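Local coordinates for protein CRISPR-associated endonuclease Cas12b (Alicyclobacillus acidoterrestris, PDB 5U31) that is an RNA-guided endonuclease of CRISPR adaptive immunity that recognises a protospacer adjacent motif and cuts target DNA with a RuvC domain that works best with divalent metal ions, at residues F1031-E1041 / N1087-E1096. The protein carries 3 engineered substitutions. Residues are numbered along the deposited sequence; the frame is centred on the assembly and turned at random.
With nucleotides of chain E.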
loop_
_atom_site.group_PDB
_atom_site.type_symbol
_atom_site.label_atom_id
_atom_site.label_comp_id
_atom_site.label_asym_id
_atom_site.label_seq_id
_atom_site.Cartn_x
_atom_site.Cartn_y
_atom_site.Cartn_z
ATOM N N PHE A 1031 1.294 38.521 15.052
ATOM C CA PHE A 1031 -0.093 38.831 14.707
ATOM C C PHE A 1031 -0.864 39.335 15.921
ATOM O O PHE A 1031 -0.836 38.703 16.981
ATOM C CB PHE A 1031 -0.805 37.604 14.135
ATOM C CG PHE A 1031 -0.120 36.995 12.955
ATOM C CD1 PHE A 1031 -0.366 37.463 11.680
ATOM C CD2 PHE A 1031 0.760 35.942 13.120
ATOM C CE1 PHE A 1031 0.260 36.899 10.594
ATOM C CE2 PHE A 1031 1.389 35.376 12.035
ATOM C CZ PHE A 1031 1.139 35.857 10.770
ATOM N N TYR A 1032 -1.585 40.442 15.751
ATOM C CA TYR A 1032 -2.373 41.046 16.817
ATOM C C TYR A 1032 -3.849 41.087 16.432
ATOM O O TYR A 1032 -4.225 40.865 15.278
ATOM C CB TYR A 1032 -1.873 42.459 17.148
ATOM C CG TYR A 1032 -2.164 43.494 16.082
ATOM C CD1 TYR A 1032 -1.263 43.731 15.055
ATOM C CD2 TYR A 1032 -3.336 44.242 16.109
ATOM C CE1 TYR A 1032 -1.521 44.681 14.080
ATOM C CE2 TYR A 1032 -3.604 45.187 15.137
ATOM C CZ TYR A 1032 -2.692 45.404 14.126
ATOM O OH TYR A 1032 -2.952 46.343 13.154
ATOM N N THR A 1033 -4.688 41.393 17.422
ATOM C CA THR A 1033 -6.133 41.373 17.247
ATOM C C THR A 1033 -6.779 42.469 18.077
ATOM O O THR A 1033 -6.197 42.986 19.033
ATOM C CB THR A 1033 -6.753 40.036 17.663
ATOM O OG1 THR A 1033 -5.719 39.079 17.901
ATOM C CG2 THR A 1033 -7.670 39.517 16.586
ATOM N N ASN A 1034 -8.006 42.809 17.689
ATOM C CA ASN A 1034 -8.907 43.600 18.509
ATOM C C ASN A 1034 -10.164 42.842 18.900
ATOM O O ASN A 1034 -10.857 43.268 19.830
ATOM C CB ASN A 1034 -9.319 44.886 17.774
ATOM C CG ASN A 1034 -8.133 45.677 17.265
ATOM O OD1 ASN A 1034 -7.159 45.891 17.985
ATOM N ND2 ASN A 1034 -8.209 46.116 16.013
ATOM N N THR A 1035 -10.471 41.735 18.221
ATOM C CA THR A 1035 -11.711 40.996 18.422
ATOM C C THR A 1035 -11.518 39.507 18.654
ATOM O O THR A 1035 -12.449 38.859 19.146
ATOM C CB THR A 1035 -12.644 41.177 17.213
ATOM O OG1 THR A 1035 -11.938 40.848 16.009
ATOM C CG2 THR A 1035 -13.150 42.613 17.127
ATOM N N GLY A 1036 -10.364 38.940 18.317
ATOM C CA GLY A 1036 -10.129 37.525 18.496
ATOM C C GLY A 1036 -10.395 36.671 17.277
ATOM O O GLY A 1036 -10.151 35.459 17.327
ATOM N N VAL A 1037 -10.877 37.262 16.183
ATOM C CA VAL A 1037 -11.218 36.527 14.975
ATOM C C VAL A 1037 -10.325 36.912 13.801
ATOM O O VAL A 1037 -9.873 36.041 13.052
ATOM C CB VAL A 1037 -12.711 36.714 14.614
ATOM C CG1 VAL A 1037 -13.064 38.187 14.513
ATOM C CG2 VAL A 1037 -13.047 36.016 13.318
ATOM N N THR A 1038 -10.030 38.202 13.637
ATOM C CA THR A 1038 -9.308 38.707 12.475
ATOM C C THR A 1038 -7.968 39.281 12.909
ATOM O O THR A 1038 -7.922 40.293 13.615
ATOM C CB THR A 1038 -10.129 39.765 11.746
ATOM O OG1 THR A 1038 -11.352 39.178 11.285
ATOM C CG2 THR A 1038 -9.350 40.320 10.569
ATOM N N TYR A 1039 -6.884 38.665 12.447
ATOM C CA TYR A 1039 -5.536 38.991 12.884
ATOM C C TYR A 1039 -4.792 39.786 11.813
ATOM O O TYR A 1039 -5.069 39.665 10.616
ATOM C CB TYR A 1039 -4.772 37.709 13.242
ATOM C CG TYR A 1039 -5.333 37.025 14.475
ATOM C CD1 TYR A 1039 -4.666 37.078 15.692
ATOM C CD2 TYR A 1039 -6.553 36.359 14.432
ATOM C CE1 TYR A 1039 -5.185 36.465 16.822
ATOM C CE2 TYR A 1039 -7.082 35.752 15.558
ATOM C CZ TYR A 1039 -6.395 35.810 16.751
ATOM O OH TYR A 1039 -6.913 35.207 17.875
ATOM N N TYR A 1040 -3.849 40.618 12.271
ATOM C CA TYR A 1040 -3.042 41.481 11.418
ATOM C C TYR A 1040 -1.577 41.380 11.829
ATOM O O TYR A 1040 -1.263 41.160 13.001
ATOM C CB TYR A 1040 -3.503 42.943 11.502
ATOM C CG TYR A 1040 -4.994 43.122 11.373
ATOM C CD1 TYR A 1040 -5.587 43.266 10.131
ATOM C CD2 TYR A 1040 -5.810 43.144 12.495
ATOM C CE1 TYR A 1040 -6.950 43.426 10.006
ATOM C CE2 TYR A 1040 -7.174 43.304 12.380
ATOM C CZ TYR A 1040 -7.739 43.445 11.132
ATOM O OH TYR A 1040 -9.101 43.609 11.004
ATOM N N GLU A 1041 -0.682 41.568 10.860
ATOM C CA GLU A 1041 0.741 41.349 11.086
ATOM C C GLU A 1041 1.410 42.575 11.700
ATOM O O GLU A 1041 1.049 43.718 11.411
ATOM C CB GLU A 1041 1.452 40.998 9.776
ATOM C CG GLU A 1041 0.844 39.839 9.006
ATOM C CD GLU A 1041 1.444 39.684 7.618
ATOM O OE1 GLU A 1041 1.869 40.708 7.040
ATOM O OE2 GLU A 1041 1.500 38.542 7.110
ATOM N N ASN A 1087 -13.464 37.674 4.327
ATOM C CA ASN A 1087 -12.815 38.521 5.324
ATOM C C ASN A 1087 -11.687 39.344 4.708
ATOM O O ASN A 1087 -10.649 39.574 5.332
ATOM C CB ASN A 1087 -12.305 37.699 6.505
ATOM C CG ASN A 1087 -12.212 38.516 7.766
ATOM O OD1 ASN A 1087 -12.820 39.579 7.867
ATOM N ND2 ASN A 1087 -11.450 38.032 8.734
ATOM N N ARG A 1088 -11.906 39.805 3.472
ATOM C CA ARG A 1088 -10.934 40.610 2.722
ATOM C C ARG A 1088 -9.547 39.978 2.716
ATOM O O ARG A 1088 -8.534 40.675 2.634
ATOM C CB ARG A 1088 -10.864 42.040 3.256
ATOM C CG ARG A 1088 -11.839 42.986 2.587
ATOM C CD ARG A 1088 -11.475 44.428 2.882
ATOM N NE ARG A 1088 -10.119 44.740 2.441
ATOM C CZ ARG A 1088 -9.829 45.478 1.374
ATOM N NH1 ARG A 1088 -8.565 45.709 1.048
ATOM N NH2 ARG A 1088 -10.803 45.995 0.640
ATOM N N GLY A 1089 -9.494 38.651 2.799
ATOM C CA GLY A 1089 -8.225 37.957 2.806
ATOM C C GLY A 1089 -7.358 38.219 4.013
ATOM O O GLY A 1089 -6.157 37.961 3.958
ATOM N N ASN A 1090 -7.926 38.741 5.098
ATOM C CA ASN A 1090 -7.180 38.903 6.334
ATOM C C ASN A 1090 -7.018 37.558 7.037
ATOM O O ASN A 1090 -7.788 36.619 6.819
ATOM C CB ASN A 1090 -7.877 39.893 7.269
ATOM C CG ASN A 1090 -7.756 41.331 6.805
ATOM O OD1 ASN A 1090 -6.661 41.893 6.771
ATOM N ND2 ASN A 1090 -8.888 41.944 6.470
ATOM N N TRP A 1091 -5.998 37.473 7.890
ATOM C CA TRP A 1091 -5.781 36.270 8.684
ATOM C C TRP A 1091 -6.933 36.085 9.662
ATOM O O TRP A 1091 -7.214 36.971 10.475
ATOM C CB TRP A 1091 -4.456 36.352 9.432
ATOM C CG TRP A 1091 -3.279 36.171 8.556
ATOM C CD1 TRP A 1091 -2.464 37.145 8.067
ATOM C CD2 TRP A 1091 -2.779 34.933 8.044
ATOM N NE1 TRP A 1091 -1.482 36.590 7.286
ATOM C CE2 TRP A 1091 -1.654 35.231 7.257
ATOM C CE3 TRP A 1091 -3.175 33.598 8.176
ATOM C CZ2 TRP A 1091 -0.919 34.246 6.608
ATOM C CZ3 TRP A 1091 -2.447 32.623 7.533
ATOM C CH2 TRP A 1091 -1.332 32.950 6.757
ATOM N N THR A 1092 -7.594 34.936 9.584
ATOM C CA THR A 1092 -8.776 34.653 10.379
ATOM C C THR A 1092 -8.570 33.341 11.120
ATOM O O THR A 1092 -7.904 32.430 10.622
ATOM C CB THR A 1092 -10.043 34.577 9.493
ATOM O OG1 THR A 1092 -10.139 35.759 8.689
ATOM C CG2 THR A 1092 -11.299 34.458 10.337
ATOM N N ARG A 1093 -9.124 33.261 12.326
ATOM C CA ARG A 1093 -9.101 32.009 13.067
ATOM C C ARG A 1093 -9.806 30.924 12.269
ATOM O O ARG A 1093 -10.815 31.179 11.609
ATOM C CB ARG A 1093 -9.773 32.178 14.425
ATOM C CG ARG A 1093 -8.907 31.771 15.600
ATOM C CD ARG A 1093 -9.684 30.917 16.579
ATOM N NE ARG A 1093 -11.014 31.457 16.842
ATOM C CZ ARG A 1093 -11.277 32.377 17.763
ATOM N NH1 ARG A 1093 -12.520 32.812 17.936
ATOM N NH2 ARG A 1093 -10.295 32.867 18.509
ATOM N N GLN A 1094 -9.269 29.705 12.341
ATOM C CA GLN A 1094 -9.737 28.631 11.470
ATOM C C GLN A 1094 -11.230 28.382 11.630
ATOM O O GLN A 1094 -11.942 28.184 10.637
ATOM C CB GLN A 1094 -8.951 27.356 11.756
ATOM C CG GLN A 1094 -9.466 26.128 11.046
ATOM C CD GLN A 1094 -8.602 24.920 11.317
ATOM O OE1 GLN A 1094 -7.743 24.947 12.198
ATOM N NE2 GLN A 1094 -8.818 23.849 10.554
ATOM N N LYS A 1095 -11.725 28.397 12.869
ATOM C CA LYS A 1095 -13.131 28.090 13.116
ATOM C C LYS A 1095 -14.042 29.075 12.395
ATOM O O LYS A 1095 -14.881 28.684 11.573
ATOM C CB LYS A 1095 -13.407 28.094 14.621
ATOM C CG LYS A 1095 -14.853 27.799 14.995
ATOM C CD LYS A 1095 -15.093 28.017 16.486
ATOM C CE LYS A 1095 -16.512 27.647 16.883
ATOM N NZ LYS A 1095 -16.828 26.231 16.538
ATOM N N GLU A 1096 -13.878 30.370 12.682
ATOM C CA GLU A 1096 -14.724 31.382 12.058
ATOM C C GLU A 1096 -14.462 31.500 10.563
ATOM O O GLU A 1096 -15.378 31.825 9.804
ATOM C CB GLU A 1096 -14.519 32.737 12.739
ATOM C CG GLU A 1096 -15.061 32.822 14.158
ATOM C CD GLU A 1096 -14.137 32.190 15.180
ATOM O OE1 GLU A 1096 -13.010 31.811 14.803
ATOM O OE2 GLU A 1096 -14.535 32.074 16.360
ATOM P P DG E 2 -13.305 18.582 10.533
ATOM O OP1 DG E 2 -13.126 17.418 11.428
ATOM O OP2 DG E 2 -12.913 19.925 11.013
ATOM O "O5'" DG E 2 -12.526 18.259 9.162
ATOM C "C5'" DG E 2 -12.754 19.050 7.982
ATOM C "C4'" DG E 2 -11.451 19.537 7.372
ATOM O "O4'" DG E 2 -11.658 20.828 6.767
ATOM C "C3'" DG E 2 -10.344 19.787 8.366
ATOM O "O3'" DG E 2 -9.109 19.819 7.697
ATOM C "C2'" DG E 2 -10.711 21.163 8.920
ATOM C "C1'" DG E 2 -11.429 21.836 7.738
ATOM N N9 DG E 2 -12.727 22.434 8.077
ATOM C C8 DG E 2 -13.839 22.471 7.268
ATOM N N7 DG E 2 -14.864 23.063 7.812
ATOM C C5 DG E 2 -14.414 23.448 9.070
ATOM C C6 DG E 2 -15.093 24.133 10.112
ATOM O O6 DG E 2 -16.264 24.547 10.127
ATOM N N1 DG E 2 -14.272 24.330 11.221
ATOM C C2 DG E 2 -12.965 23.919 11.314
ATOM N N2 DG E 2 -12.335 24.199 12.464
ATOM N N3 DG E 2 -12.315 23.279 10.347
ATOM C C4 DG E 2 -13.098 23.075 9.255
#
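Within the antiparallel sheet of the Nuc-II domain, the strand around Thr1038 and Tyr1039 pairs with the short strand 1091-1093. Arg1093 N donates to Val1037 O at 3.0 Å, and Tyr1039 N to Trp1091 O; between these bonds, Thr1038 and Thr1092 form a non-hydrogen-bonded pair. On the face carrying these threonines, the Asn1087 amide ties the strands together. Its ND2 reaches Thr1038 OG1 (2.8 Å) and Thr1092 OG1 (2.6 Å), both acceptors lying in the amide plane and both bonds nearly straight, which should fix the amide's rotation. A chi1 of -61° turns Thr1038 OG1 to this amide and CG2 to Asn1090 CB (3.6 Å). Trp1091 lies on the other face, where the edge of the Phe1031 ring points at the face of its five-membered ring in a T-shaped stack, centroids 4.9 Å apart and planes at 63°; Phe1031 CE1 sits 3.7 Å from Trp1091 CD1. Beyond the pairing, Val1037 CG2 rests against Glu1096 CB (3.6 Å), while Arg1093, the helix N-cap residue, grips the Glu1096 carboxylate side-on through NE and NH1. Trp1091 and Tyr1039 pack on Leu1078 of strand 1076-1079, and Phe1031 and Trp1091 on Leu1000 of strand 999-1006, while Arg1093 leads into helix 1094-1113.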